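Local coordinates for capsid protein (PDB 3N7X), which builds an icosahedral densovirus capsid from sixty copies of a beta-barrel subunit and binds calcium ions, at residues N80-G85 with H114-V119; H214-N219 with I240-P245; P234-Q239 with L250-D255. All blocks are in the same frame, centred on the assembly; numbering follows the deposited sequence.

Interaction 1: residues N80-G85 with H114-V119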
ATOM      1  N   ASN A  80      79.721 -35.077 -47.630  1.00 19.88           N
ATOM      2  CA  ASN A  80      81.135 -34.749 -47.705  1.00 20.60           C
ATOM      3  C   ASN A  80      81.402 -33.254 -47.619  1.00 20.97           C
ATOM      4  O   ASN A  80      82.428 -32.836 -47.087  1.00 20.82           O
ATOM      5  CB  ASN A  80      81.724 -35.293 -49.006  1.00 21.50           C
ATOM      6  CG  ASN A  80      81.335 -36.733 -49.258  1.00 23.90           C
ATOM      7  OD1 ASN A  80      80.157 -37.044 -49.463  1.00 24.25           O
ATOM      8  ND2 ASN A  80      82.321 -37.626 -49.240  1.00 23.70           N
ATOM      9  N   LEU A  81      80.482 -32.450 -48.142  1.00 20.49           N
ATOM     10  CA  LEU A  81      80.664 -31.005 -48.122  1.00 20.37           C
ATOM     11  C   LEU A  81      80.584 -30.414 -46.727  1.00 20.14           C
ATOM     12  O   LEU A  81      81.038 -29.297 -46.501  1.00 20.74           O
ATOM     13  CB  LEU A  81      79.628 -30.323 -49.016  1.00 20.16           C
ATOM     14  CG  LEU A  81      79.679 -30.631 -50.516  1.00 21.94           C
ATOM     15  CD1 LEU A  81      78.602 -29.831 -51.223  1.00 20.91           C
ATOM     16  CD2 LEU A  81      81.051 -30.284 -51.086  1.00 20.01           C
ATOM     17  N   TYR A  82      80.019 -31.163 -45.785  1.00 20.36           N
ATOM     18  CA  TYR A  82      79.872 -30.667 -44.420  1.00 20.36           C
ATOM     19  C   TYR A  82      80.862 -31.271 -43.429  1.00 20.83           C
ATOM     20  O   TYR A  82      81.294 -30.597 -42.497  1.00 19.96           O
ATOM     21  CB  TYR A  82      78.454 -30.939 -43.916  1.00 20.84           C
ATOM     22  CG  TYR A  82      77.352 -30.450 -44.830  1.00 21.84           C
ATOM     23  CD1 TYR A  82      76.773 -29.186 -44.657  1.00 21.52           C
ATOM     24  CD2 TYR A  82      76.872 -31.260 -45.862  1.00 21.27           C
ATOM     25  CE1 TYR A  82      75.738 -28.749 -45.490  1.00 20.98           C
ATOM     26  CE2 TYR A  82      75.845 -30.834 -46.695  1.00 20.58           C
ATOM     27  CZ  TYR A  82      75.283 -29.583 -46.504  1.00 20.30           C
ATOM     28  OH  TYR A  82      74.256 -29.185 -47.325  1.00 20.67           O
ATOM     29  N   LEU A  83      81.211 -32.540 -43.622  1.00 21.75           N
ATOM     30  CA  LEU A  83      82.134 -33.222 -42.716  1.00 22.36           C
ATOM     31  C   LEU A  83      83.607 -32.974 -43.029  1.00 23.09           C
ATOM     32  O   LEU A  83      84.486 -33.319 -42.236  1.00 23.22           O
ATOM     33  CB  LEU A  83      81.842 -34.727 -42.714  1.00 22.05           C
ATOM     34  CG  LEU A  83      80.727 -35.203 -41.776  1.00 22.91           C
ATOM     35  CD1 LEU A  83      79.523 -34.292 -41.878  1.00 22.18           C
ATOM     36  CD2 LEU A  83      80.353 -36.631 -42.118  1.00 21.68           C
ATOM     37  N   TYR A  84      83.871 -32.377 -44.187  1.00 23.11           N
ATOM     38  CA  TYR A  84      85.238 -32.064 -44.594  1.00 23.98           C
ATOM     39  C   TYR A  84      85.404 -30.565 -44.751  1.00 24.38           C
ATOM     40  O   TYR A  84      84.423 -29.829 -44.864  1.00 25.09           O
ATOM     41  CB  TYR A  84      85.571 -32.731 -45.928  1.00 22.48           C
ATOM     42  CG  TYR A  84      85.829 -34.210 -45.831  1.00 23.77           C
ATOM     43  CD1 TYR A  84      87.119 -34.697 -45.618  1.00 23.34           C
ATOM     44  CD2 TYR A  84      84.783 -35.126 -45.940  1.00 21.81           C
ATOM     45  CE1 TYR A  84      87.362 -36.068 -45.519  1.00 24.11           C
ATOM     46  CE2 TYR A  84      85.013 -36.496 -45.842  1.00 22.63           C
ATOM     47  CZ  TYR A  84      86.303 -36.963 -45.634  1.00 24.30           C
ATOM     48  OH  TYR A  84      86.535 -38.318 -45.549  1.00 23.13           O
ATOM     49  N   GLY A  85      86.657 -30.129 -44.761  1.00 24.60           N
ATOM     50  CA  GLY A  85      86.976 -28.726 -44.938  1.00 24.40           C
ATOM     51  C   GLY A  85      88.265 -28.643 -45.736  1.00 24.99           C
ATOM     52  O   GLY A  85      88.662 -29.621 -46.374  1.00 25.12           O
ATOM     53  N   HIS A 114      69.646 -35.089 -39.778  1.00 24.38           N
ATOM     54  CA  HIS A 114      68.338 -34.488 -39.596  1.00 24.98           C
ATOM     55  C   HIS A 114      68.086 -33.383 -40.597  1.00 25.75           C
ATOM     56  O   HIS A 114      67.183 -33.469 -41.423  1.00 28.43           O
ATOM     57  CB  HIS A 114      68.210 -33.935 -38.177  1.00 24.08           C
ATOM     58  CG  HIS A 114      68.079 -34.998 -37.134  1.00 26.55           C
ATOM     59  ND1 HIS A 114      66.922 -35.729 -36.959  1.00 26.83           N
ATOM     60  CD2 HIS A 114      68.977 -35.502 -36.254  1.00 27.52           C
ATOM     61  CE1 HIS A 114      67.115 -36.637 -36.019  1.00 26.35           C
ATOM     62  NE2 HIS A 114      68.352 -36.522 -35.575  1.00 26.92           N
ATOM     63  N   LYS A 115      68.908 -32.350 -40.533  1.00 26.07           N
ATOM     64  CA  LYS A 115      68.747 -31.206 -41.407  1.00 26.41           C
ATOM     65  C   LYS A 115      70.121 -30.692 -41.830  1.00 26.02           C
ATOM     66  O   LYS A 115      71.105 -30.847 -41.107  1.00 26.68           O
ATOM     67  CB  LYS A 115      67.979 -30.127 -40.643  1.00 27.50           C
ATOM     68  CG  LYS A 115      67.517 -28.945 -41.451  1.00 33.51           C
ATOM     69  CD  LYS A 115      66.806 -27.927 -40.556  1.00 37.89           C
ATOM     70  CE  LYS A 115      66.324 -26.717 -41.363  1.00 43.47           C
ATOM     71  NZ  LYS A 115      65.740 -25.625 -40.521  1.00 45.55           N
ATOM     72  N   ALA A 116      70.189 -30.097 -43.013  1.00 23.79           N
ATOM     73  CA  ALA A 116      71.436 -29.543 -43.515  1.00 22.88           C
ATOM     74  C   ALA A 116      71.077 -28.507 -44.566  1.00 23.45           C
ATOM     75  O   ALA A 116      69.968 -28.522 -45.107  1.00 23.86           O
ATOM     76  CB  ALA A 116      72.298 -30.635 -44.121  1.00 19.76           C
ATOM     77  N   GLY A 117      72.002 -27.597 -44.851  1.00 23.07           N
ATOM     78  CA  GLY A 117      71.711 -26.589 -45.847  1.00 22.17           C
ATOM     79  C   GLY A 117      72.754 -25.506 -46.002  1.00 21.50           C
ATOM     80  O   GLY A 117      73.810 -25.529 -45.362  1.00 21.69           O
ATOM     81  N   VAL A 118      72.439 -24.545 -46.863  1.00 21.36           N
ATOM     82  CA  VAL A 118      73.324 -23.431 -47.142  1.00 21.77           C
ATOM     83  C   VAL A 118      72.539 -22.157 -47.301  1.00 20.93           C
ATOM     84  O   VAL A 118      71.343 -22.171 -47.611  1.00 20.87           O
ATOM     85  CB  VAL A 118      74.077 -23.629 -48.465  1.00 24.03           C
ATOM     86  CG1 VAL A 118      75.176 -22.585 -48.613  1.00 23.54           C
ATOM     87  CG2 VAL A 118      74.653 -25.005 -48.510  1.00 30.48           C
ATOM     88  N   VAL A 119      73.236 -21.053 -47.090  1.00 18.98           N
ATOM     89  CA  VAL A 119      72.663 -19.739 -47.265  1.00 20.26           C
ATOM     90  C   VAL A 119      73.735 -18.951 -47.986  1.00 20.26           C
ATOM     91  O   VAL A 119      74.843 -18.802 -47.476  1.00 20.55           O
ATOM     92  CB  VAL A 119      72.368 -19.032 -45.929  1.00 19.72           C
ATOM     93  CG1 VAL A 119      71.740 -17.674 -46.203  1.00 19.93           C
ATOM     94  CG2 VAL A 119      71.440 -19.869 -45.089  1.00 21.50           C
TER

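Interaction 2: residues H214-N219 with I240-P245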
ATOM      1  N   HIS A 214      66.138 -32.103 -45.549  1.00 22.43           N
ATOM      2  CA  HIS A 214      65.864 -32.849 -44.331  1.00 23.84           C
ATOM      3  C   HIS A 214      66.046 -34.318 -44.685  1.00 23.30           C
ATOM      4  O   HIS A 214      65.420 -34.819 -45.621  1.00 22.44           O
ATOM      5  CB  HIS A 214      64.433 -32.611 -43.843  1.00 27.21           C
ATOM      6  CG  HIS A 214      64.154 -31.196 -43.434  1.00 33.89           C
ATOM      7  ND1 HIS A 214      63.935 -30.183 -44.346  1.00 35.96           N
ATOM      8  CD2 HIS A 214      64.051 -30.627 -42.209  1.00 34.95           C
ATOM      9  CE1 HIS A 214      63.706 -29.053 -43.700  1.00 35.64           C
ATOM     10  NE2 HIS A 214      63.771 -29.294 -42.402  1.00 35.60           N
ATOM     11  N   GLY A 215      66.914 -35.001 -43.949  1.00 22.50           N
ATOM     12  CA  GLY A 215      67.156 -36.402 -44.228  1.00 21.53           C
ATOM     13  C   GLY A 215      66.092 -37.301 -43.635  1.00 22.11           C
ATOM     14  O   GLY A 215      65.417 -36.928 -42.677  1.00 22.17           O
ATOM     15  N   ASP A 216      65.931 -38.486 -44.215  1.00 22.18           N
ATOM     16  CA  ASP A 216      64.960 -39.445 -43.715  1.00 21.04           C
ATOM     17  C   ASP A 216      65.534 -39.987 -42.412  1.00 21.03           C
ATOM     18  O   ASP A 216      66.700 -40.378 -42.358  1.00 20.42           O
ATOM     19  CB  ASP A 216      64.779 -40.584 -44.703  1.00 20.46           C
ATOM     20  CG  ASP A 216      63.605 -41.456 -44.353  1.00 23.01           C
ATOM     21  OD1 ASP A 216      62.538 -41.283 -44.981  1.00 23.38           O
ATOM     22  OD2 ASP A 216      63.739 -42.297 -43.438  1.00 22.73           O
ATOM     23  N   THR A 217      64.716 -40.032 -41.369  1.00 20.10           N
ATOM     24  CA  THR A 217      65.202 -40.489 -40.076  1.00 19.96           C
ATOM     25  C   THR A 217      64.673 -41.823 -39.570  1.00 20.23           C
ATOM     26  O   THR A 217      64.876 -42.156 -38.399  1.00 19.36           O
ATOM     27  CB  THR A 217      64.920 -39.433 -38.995  1.00 21.40           C
ATOM     28  OG1 THR A 217      63.516 -39.140 -38.969  1.00 22.33           O
ATOM     29  CG2 THR A 217      65.693 -38.159 -39.278  1.00 20.56           C
ATOM     30  N   ARG A 218      64.015 -42.597 -40.424  1.00 19.42           N
ATOM     31  CA  ARG A 218      63.482 -43.880 -39.976  1.00 20.24           C
ATOM     32  C   ARG A 218      64.575 -44.915 -39.684  1.00 20.72           C
ATOM     33  O   ARG A 218      64.362 -45.831 -38.888  1.00 21.42           O
ATOM     34  CB  ARG A 218      62.495 -44.448 -41.005  1.00 20.04           C
ATOM     35  CG  ARG A 218      63.121 -45.223 -42.159  1.00 21.08           C
ATOM     36  CD  ARG A 218      62.079 -45.455 -43.234  1.00 22.30           C
ATOM     37  NE  ARG A 218      61.649 -44.181 -43.802  1.00 24.67           N
ATOM     38  CZ  ARG A 218      60.436 -43.935 -44.287  1.00 25.15           C
ATOM     39  NH1 ARG A 218      59.503 -44.879 -44.280  1.00 26.02           N
ATOM     40  NH2 ARG A 218      60.156 -42.738 -44.781  1.00 23.97           N
ATOM     41  N   ASN A 219      65.737 -44.768 -40.318  1.00 19.42           N
ATOM     42  CA  ASN A 219      66.836 -45.712 -40.114  1.00 19.56           C
ATOM     43  C   ASN A 219      68.105 -45.081 -39.568  1.00 20.40           C
ATOM     44  O   ASN A 219      68.239 -43.858 -39.503  1.00 20.36           O
ATOM     45  CB  ASN A 219      67.225 -46.392 -41.431  1.00 19.05           C
ATOM     46  CG  ASN A 219      66.067 -47.080 -42.101  1.00 22.19           C
ATOM     47  OD1 ASN A 219      65.324 -47.833 -41.470  1.00 23.92           O
ATOM     48  ND2 ASN A 219      65.913 -46.843 -43.397  1.00 20.46           N
ATOM     49  N   ILE A 240      66.903 -42.683 -56.801  1.00 21.81           N
ATOM     50  CA  ILE A 240      67.621 -42.625 -55.534  1.00 21.12           C
ATOM     51  C   ILE A 240      67.122 -43.610 -54.490  1.00 22.55           C
ATOM     52  O   ILE A 240      65.933 -43.650 -54.180  1.00 23.66           O
ATOM     53  CB  ILE A 240      67.533 -41.223 -54.915  1.00 20.08           C
ATOM     54  CG1 ILE A 240      67.986 -40.174 -55.930  1.00 19.11           C
ATOM     55  CG2 ILE A 240      68.391 -41.164 -53.658  1.00 18.83           C
ATOM     56  CD1 ILE A 240      69.398 -40.383 -56.438  1.00 16.92           C
ATOM     57  N   LYS A 241      68.042 -44.386 -53.929  1.00 23.36           N
ATOM     58  CA  LYS A 241      67.678 -45.355 -52.905  1.00 23.51           C
ATOM     59  C   LYS A 241      68.888 -45.747 -52.065  1.00 23.44           C
ATOM     60  O   LYS A 241      70.016 -45.744 -52.557  1.00 21.45           O
ATOM     61  CB  LYS A 241      67.101 -46.609 -53.552  1.00 24.35           C
ATOM     62  CG  LYS A 241      68.135 -47.450 -54.277  1.00 25.07           C
ATOM     63  CD  LYS A 241      67.498 -48.711 -54.830  1.00 29.53           C
ATOM     64  CE  LYS A 241      68.539 -49.762 -55.194  1.00 32.59           C
ATOM     65  NZ  LYS A 241      69.414 -49.321 -56.300  1.00 33.89           N
ATOM     66  N   TRP A 242      68.649 -46.074 -50.796  1.00 23.09           N
ATOM     67  CA  TRP A 242      69.723 -46.512 -49.912  1.00 23.22           C
ATOM     68  C   TRP A 242      69.668 -48.034 -49.898  1.00 24.35           C
ATOM     69  O   TRP A 242      68.737 -48.616 -50.456  1.00 24.49           O
ATOM     70  CB  TRP A 242      69.546 -45.937 -48.503  1.00 22.07           C
ATOM     71  CG  TRP A 242      68.212 -46.184 -47.860  1.00 21.52           C
ATOM     72  CD1 TRP A 242      67.707 -47.384 -47.442  1.00 21.42           C
ATOM     73  CD2 TRP A 242      67.229 -45.196 -47.520  1.00 21.45           C
ATOM     74  NE1 TRP A 242      66.472 -47.203 -46.859  1.00 20.56           N
ATOM     75  CE2 TRP A 242      66.155 -45.871 -46.894  1.00 20.39           C
ATOM     76  CE3 TRP A 242      67.150 -43.804 -47.684  1.00 19.59           C
ATOM     77  CZ2 TRP A 242      65.017 -45.202 -46.430  1.00 19.73           C
ATOM     78  CZ3 TRP A 242      66.017 -43.138 -47.222  1.00 19.14           C
ATOM     79  CH2 TRP A 242      64.965 -43.840 -46.601  1.00 19.78           C
ATOM     80  N   ASP A 243      70.644 -48.682 -49.271  1.00 26.13           N
ATOM     81  CA  ASP A 243      70.668 -50.144 -49.252  1.00 26.48           C
ATOM     82  C   ASP A 243      70.392 -50.787 -47.906  1.00 25.61           C
ATOM     83  O   ASP A 243      70.610 -50.188 -46.849  1.00 25.51           O
ATOM     84  CB  ASP A 243      72.001 -50.654 -49.791  1.00 29.68           C
ATOM     85  CG  ASP A 243      72.282 -50.164 -51.200  1.00 33.85           C
ATOM     86  OD1 ASP A 243      71.386 -50.288 -52.068  1.00 36.33           O
ATOM     87  OD2 ASP A 243      73.400 -49.657 -51.441  1.00 37.27           O
ATOM     88  N   LYS A 244      69.926 -52.031 -47.971  1.00 23.69           N
ATOM     89  CA  LYS A 244      69.576 -52.816 -46.795  1.00 22.65           C
ATOM     90  C   LYS A 244      70.772 -53.167 -45.921  1.00 22.50           C
ATOM     91  O   LYS A 244      71.917 -53.143 -46.369  1.00 22.23           O
ATOM     92  CB  LYS A 244      68.893 -54.118 -47.225  1.00 20.74           C
ATOM     93  CG  LYS A 244      69.831 -55.098 -47.933  1.00 18.98           C
ATOM     94  CD  LYS A 244      69.115 -56.379 -48.374  1.00 19.47           C
ATOM     95  CE  LYS A 244      68.624 -57.225 -47.197  1.00 19.30           C
ATOM     96  NZ  LYS A 244      69.739 -57.775 -46.370  1.00 20.66           N
ATOM     97  N   PRO A 245      70.512 -53.488 -44.645  1.00 22.97           N
ATOM     98  CA  PRO A 245      71.577 -53.860 -43.706  1.00 23.30           C
ATOM     99  C   PRO A 245      72.175 -55.204 -44.148  1.00 24.09           C
ATOM    100  O   PRO A 245      71.540 -55.944 -44.907  1.00 22.51           O
ATOM    101  CB  PRO A 245      70.833 -53.979 -42.373  1.00 22.97           C
ATOM    102  CG  PRO A 245      69.678 -53.020 -42.531  1.00 22.15           C
ATOM    103  CD  PRO A 245      69.229 -53.295 -43.941  1.00 21.55           C
TER

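Interaction 3: residues P234-Q239 with L250-D255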
ATOM      1  N   PRO A 234      70.522 -39.383 -46.485  1.00 20.32           N
ATOM      2  CA  PRO A 234      69.406 -40.312 -46.696  1.00 19.74           C
ATOM      3  C   PRO A 234      68.123 -39.724 -47.263  1.00 20.31           C
ATOM      4  O   PRO A 234      67.458 -38.910 -46.626  1.00 20.87           O
ATOM      5  CB  PRO A 234      69.210 -40.931 -45.316  1.00 19.37           C
ATOM      6  CG  PRO A 234      70.604 -40.958 -44.780  1.00 19.09           C
ATOM      7  CD  PRO A 234      71.110 -39.576 -45.148  1.00 18.68           C
ATOM      8  N   LYS A 235      67.789 -40.157 -48.472  1.00 20.64           N
ATOM      9  CA  LYS A 235      66.583 -39.727 -49.170  1.00 22.09           C
ATOM     10  C   LYS A 235      66.152 -40.903 -50.032  1.00 22.71           C
ATOM     11  O   LYS A 235      66.995 -41.652 -50.519  1.00 23.39           O
ATOM     12  CB  LYS A 235      66.876 -38.517 -50.057  1.00 24.21           C
ATOM     13  CG  LYS A 235      66.817 -37.174 -49.342  1.00 26.79           C
ATOM     14  CD  LYS A 235      65.375 -36.801 -49.040  1.00 30.35           C
ATOM     15  CE  LYS A 235      65.251 -35.379 -48.539  1.00 30.03           C
ATOM     16  NZ  LYS A 235      63.839 -35.051 -48.229  1.00 31.87           N
ATOM     17  N   TRP A 236      64.847 -41.069 -50.222  1.00 22.97           N
ATOM     18  CA  TRP A 236      64.334 -42.175 -51.023  1.00 22.20           C
ATOM     19  C   TRP A 236      63.336 -41.670 -52.052  1.00 23.26           C
ATOM     20  O   TRP A 236      62.358 -41.025 -51.698  1.00 25.85           O
ATOM     21  CB  TRP A 236      63.663 -43.204 -50.108  1.00 21.47           C
ATOM     22  CG  TRP A 236      63.221 -44.451 -50.806  1.00 21.40           C
ATOM     23  CD1 TRP A 236      62.101 -44.615 -51.576  1.00 20.02           C
ATOM     24  CD2 TRP A 236      63.906 -45.708 -50.820  1.00 20.85           C
ATOM     25  NE1 TRP A 236      62.050 -45.899 -52.070  1.00 18.41           N
ATOM     26  CE2 TRP A 236      63.145 -46.592 -51.625  1.00 19.82           C
ATOM     27  CE3 TRP A 236      65.094 -46.176 -50.235  1.00 20.99           C
ATOM     28  CZ2 TRP A 236      63.532 -47.919 -51.859  1.00 19.14           C
ATOM     29  CZ3 TRP A 236      65.481 -47.501 -50.468  1.00 21.96           C
ATOM     30  CH2 TRP A 236      64.698 -48.355 -51.275  1.00 19.48           C
ATOM     31  N   GLY A 237      63.586 -41.964 -53.325  1.00 23.16           N
ATOM     32  CA  GLY A 237      62.685 -41.521 -54.372  1.00 21.64           C
ATOM     33  C   GLY A 237      63.292 -41.621 -55.756  1.00 22.02           C
ATOM     34  O   GLY A 237      64.492 -41.400 -55.935  1.00 22.69           O
ATOM     35  N   GLY A 238      62.462 -41.957 -56.742  1.00 21.03           N
ATOM     36  CA  GLY A 238      62.945 -42.082 -58.105  1.00 20.45           C
ATOM     37  C   GLY A 238      64.075 -43.087 -58.215  1.00 21.09           C
ATOM     38  O   GLY A 238      63.956 -44.221 -57.751  1.00 20.91           O
ATOM     39  N   GLN A 239      65.179 -42.672 -58.826  1.00 20.85           N
ATOM     40  CA  GLN A 239      66.333 -43.547 -58.996  1.00 20.89           C
ATOM     41  C   GLN A 239      67.139 -43.631 -57.704  1.00 21.78           C
ATOM     42  O   GLN A 239      67.952 -44.538 -57.528  1.00 22.24           O
ATOM     43  CB  GLN A 239      67.230 -43.012 -60.108  1.00 19.49           C
ATOM     44  CG  GLN A 239      67.972 -41.739 -59.730  1.00 20.59           C
ATOM     45  CD  GLN A 239      68.787 -41.175 -60.882  1.00 22.71           C
ATOM     46  OE1 GLN A 239      69.554 -41.898 -61.527  1.00 22.96           O
ATOM     47  NE2 GLN A 239      68.632 -39.880 -61.143  1.00 20.77           N
ATOM     48  N   LEU A 250      65.225 -54.497 -45.394  1.00 22.23           N
ATOM     49  CA  LEU A 250      65.285 -53.125 -45.856  1.00 21.57           C
ATOM     50  C   LEU A 250      64.054 -52.396 -45.315  1.00 21.96           C
ATOM     51  O   LEU A 250      62.950 -52.937 -45.324  1.00 22.63           O
ATOM     52  CB  LEU A 250      65.266 -53.086 -47.382  1.00 21.33           C
ATOM     53  CG  LEU A 250      65.066 -51.709 -48.015  1.00 22.44           C
ATOM     54  CD1 LEU A 250      66.282 -50.827 -47.737  1.00 20.01           C
ATOM     55  CD2 LEU A 250      64.843 -51.872 -49.513  1.00 20.09           C
ATOM     56  N   VAL A 251      64.249 -51.177 -44.828  1.00 21.43           N
ATOM     57  CA  VAL A 251      63.148 -50.378 -44.313  1.00 20.90           C
ATOM     58  C   VAL A 251      63.120 -49.101 -45.145  1.00 22.77           C
ATOM     59  O   VAL A 251      64.120 -48.390 -45.237  1.00 23.09           O
ATOM     60  CB  VAL A 251      63.349 -50.047 -42.821  1.00 19.49           C
ATOM     61  CG1 VAL A 251      62.229 -49.158 -42.322  1.00 15.79           C
ATOM     62  CG2 VAL A 251      63.383 -51.331 -42.018  1.00 18.02           C
ATOM     63  N   TYR A 252      61.977 -48.819 -45.760  1.00 24.65           N
ATOM     64  CA  TYR A 252      61.846 -47.647 -46.618  1.00 27.10           C
ATOM     65  C   TYR A 252      60.378 -47.345 -46.905  1.00 27.72           C
ATOM     66  O   TYR A 252      59.506 -48.162 -46.628  1.00 27.76           O
ATOM     67  CB  TYR A 252      62.534 -47.920 -47.949  1.00 27.54           C
ATOM     68  CG  TYR A 252      61.815 -48.981 -48.751  1.00 29.36           C
ATOM     69  CD1 TYR A 252      61.748 -50.301 -48.298  1.00 30.89           C
ATOM     70  CD2 TYR A 252      61.171 -48.663 -49.945  1.00 30.50           C
ATOM     71  CE1 TYR A 252      61.054 -51.277 -49.016  1.00 31.81           C
ATOM     72  CE2 TYR A 252      60.479 -49.628 -50.674  1.00 32.03           C
ATOM     73  CZ  TYR A 252      60.420 -50.934 -50.204  1.00 33.59           C
ATOM     74  OH  TYR A 252      59.719 -51.888 -50.915  1.00 35.94           O
ATOM     75  N   PRO A 253      60.091 -46.162 -47.472  1.00 28.90           N
ATOM     76  CA  PRO A 253      58.710 -45.777 -47.800  1.00 30.16           C
ATOM     77  C   PRO A 253      58.308 -46.376 -49.159  1.00 31.37           C
ATOM     78  O   PRO A 253      58.531 -45.766 -50.205  1.00 32.84           O
ATOM     79  CB  PRO A 253      58.783 -44.257 -47.827  1.00 29.79           C
ATOM     80  CG  PRO A 253      60.165 -44.013 -48.374  1.00 28.34           C
ATOM     81  CD  PRO A 253      61.013 -45.019 -47.628  1.00 27.42           C
ATOM     82  N   ALA A 254      57.718 -47.569 -49.134  1.00 32.95           N
ATOM     83  CA  ALA A 254      57.315 -48.280 -50.355  1.00 35.01           C
ATOM     84  C   ALA A 254      55.910 -47.927 -50.814  1.00 35.74           C
ATOM     85  O   ALA A 254      55.569 -48.019 -51.993  1.00 35.34           O
ATOM     86  CB  ALA A 254      57.390 -49.781 -50.116  1.00 34.03           C
ATOM     87  N   ASP A 255      55.116 -47.538 -49.834  1.00 37.98           N
ATOM     88  CA  ASP A 255      53.718 -47.183 -49.961  1.00 38.47           C
ATOM     89  C   ASP A 255      53.338 -46.051 -50.931  1.00 37.21           C
ATOM     90  O   ASP A 255      52.323 -46.124 -51.625  1.00 33.99           O
ATOM     91  CB  ASP A 255      53.243 -46.835 -48.552  1.00 44.38           C
ATOM     92  CG  ASP A 255      51.768 -46.634 -48.470  1.00 50.72           C
ATOM     93  OD1 ASP A 255      51.028 -47.642 -48.557  1.00 55.32           O
ATOM     94  OD2 ASP A 255      51.354 -45.462 -48.321  1.00 55.44           O
TER
HETATM   95  O   HOH W   1      59.348 -46.960 -53.109  1.00 26.23           O

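Interaction 1: residues N80-G85 with H114-V119
Tyr82 reaches from a single turn of helix to the backbone and small side chains of an extended strand, and nearly all of the contact rests on the outer half of its phenol ring. The methyl group of Ala116 lies over one ring face, near the hydroxyl end: Tyr82 CZ is 4.0 Å from Ala116 CB. Gly117 meets a different side of the same ring. Its carbonyl oxygen sits at the ring edge, close to the ring plane, with Gly117 O 3.8 Å from Tyr82 CE1, while the hydroxyl rides over the peptide, Tyr82 OH being 3.7 Å from Gly117 N. That last approach is van der Waals contact; the hydroxyl has its hydrogen bond with the carbonyl oxygen of Leu76, which fixes the far end of the ring. A peripheral touch comes from Val118, whose CG2 branch is 4.4 Å from Tyr82 OH. The ring gets to the strand because CG of Tyr82 stands opposite the carbonyl carbon and beside the backbone N (chi1 -52°), on a residue whose CB already points at the strand. At Gly117 the backbone is almost fully extended, and the residue meets the phenol through its main chain alone, its N near the hydroxyl and its O at the ring edge. In jelly-roll terms, helix 80-83 belongs to the connection between strands C (70-74) and D (111-131), and the contact is buried near the middle of the subunit. Leu291 on neighbouring strand 281-296 packs against both Tyr82 and Ala116, Ile213 of strand 208-214 touches Ala116 as well, and helix 171-176 covers Leu81 and Tyr84 through Trp174, Leu171 and Ile175.

Interaction 2: residues H214-N219 with I240-P245
Two nitrogen donors sit side by side and converge on one acceptor: Asn219 ND2 lies 3.5 Å from Trp242 NE1, a separation explained by the carbonyl oxygen of Val251, to which both groups donate. The Asn219 amide stands almost perpendicular to the indole, the two planes 88° apart, and its ND2 is also hydrogen-bonded with the hydroxyl of Tyr221. At the other end of the indole, the six-membered ring meets Asp216, whose carboxylate carbon CG is 3.5 Å from Trp242 CH2; CB of the aspartate touches Trp242 CH2 and CZ3 as well. The carboxylate is tilted 56° from the ring, so it leans on the indole without lying flat on it. Segment 214-219 starts the long connection between jelly-roll strands G (208-214) and H (264-268), and it bends through an Asx turn: Asp216 OD2 accepts from the backbone N of Arg218 at 3.0 Å. Arg218 then returns to grip the same carboxylate side-on, NH2 giving a 2.8 Å salt-bridge bond to Asp216 OD1 on its syn lone pair, and NE a matching bond to Asp216 OD2. Three N-H groups thus fix the rotation of the carboxylate and probably stabilise its negative charge. With CG of Trp242 between its backbone N and carbonyl carbon (chi1 53°), the indole is turned toward segment 214-219. The aliphatic part of Arg218 skirts the ring, CD 4.3 Å from Trp242 CZ2. Arg218 NH1 carries the chain of bonds on to the carbonyl oxygen of Asp255 in a neighbouring subunit.

Interaction 3: residues P234-Q239 with L250-D255
A water joins Trp236 to Pro253: the indole NE1 donates to it over 3.1 Å, and the water in turn donates to the carbonyl oxygen of Pro253, 3.2 Å away. The polar corner of the tryptophan is thereby satisfied without a direct hydrogen bond between the two segments. The rest of the indole works as an apolar plate, and one face of it is covered by two consecutive residues. Tyr252 brings its CB almost exactly onto the normal of the six-membered ring, 3.7 Å from the centroid, in a CH-pi contact. Its phenol then slants over the same ring at 39° between planes, an oblique aromatic pair; the model places some of the ring carbons implausibly close, so the finer spacing is doubtful. Next along, Pro253 sets CD above the five-membered ring, 4.2 Å from its centroid, in a second CH-pi contact, with CG 3.8 Å from Trp236 CD1. Leu250 reaches the far end of the indole, its CD2 branch 3.9 Å from Trp236 CH2. The indole extends toward these partners because its CG lies opposite the backbone N (chi1 -174°). Both segments belong to the loop between jelly-roll strands G and H. Tyr252 packs on its counterparts in two neighbouring subunits, consistent with a threefold contact in the shell, and Asn249 of one of them touches Trp236. Dispersion and CH-pi attraction therefore carry most of the hold, while the bridging water pays the polar cost of burying the indole N-H, relaying it to the carbonyl oxygen of Pro253 through two hydrogen bonds.

How the interactions relate
From the N terminus, interaction 1 comes first: it closes the excursion that leaves helix 80-83, passes through strands 84-86 and 93-95 and helix 97-109, and enters strand 111-131. It is complete before the other two begin. Interactions 2 and 3 both lie in the connection between strands 208-214 and 264-268, and their segments alternate, so the two closures cross and interlock, with centres 7 Å apart. Asp216 N to Pro234 O, 2.9 Å apart, probably forms a hydrogen bond between them. The link back to interaction 1 is His114 O with Gly215 N, extending the sheet pairing into the loop. Interactions 2 and 3 thus both lie at the intersubunit surface, joined to the barrel through His114 and Gly215.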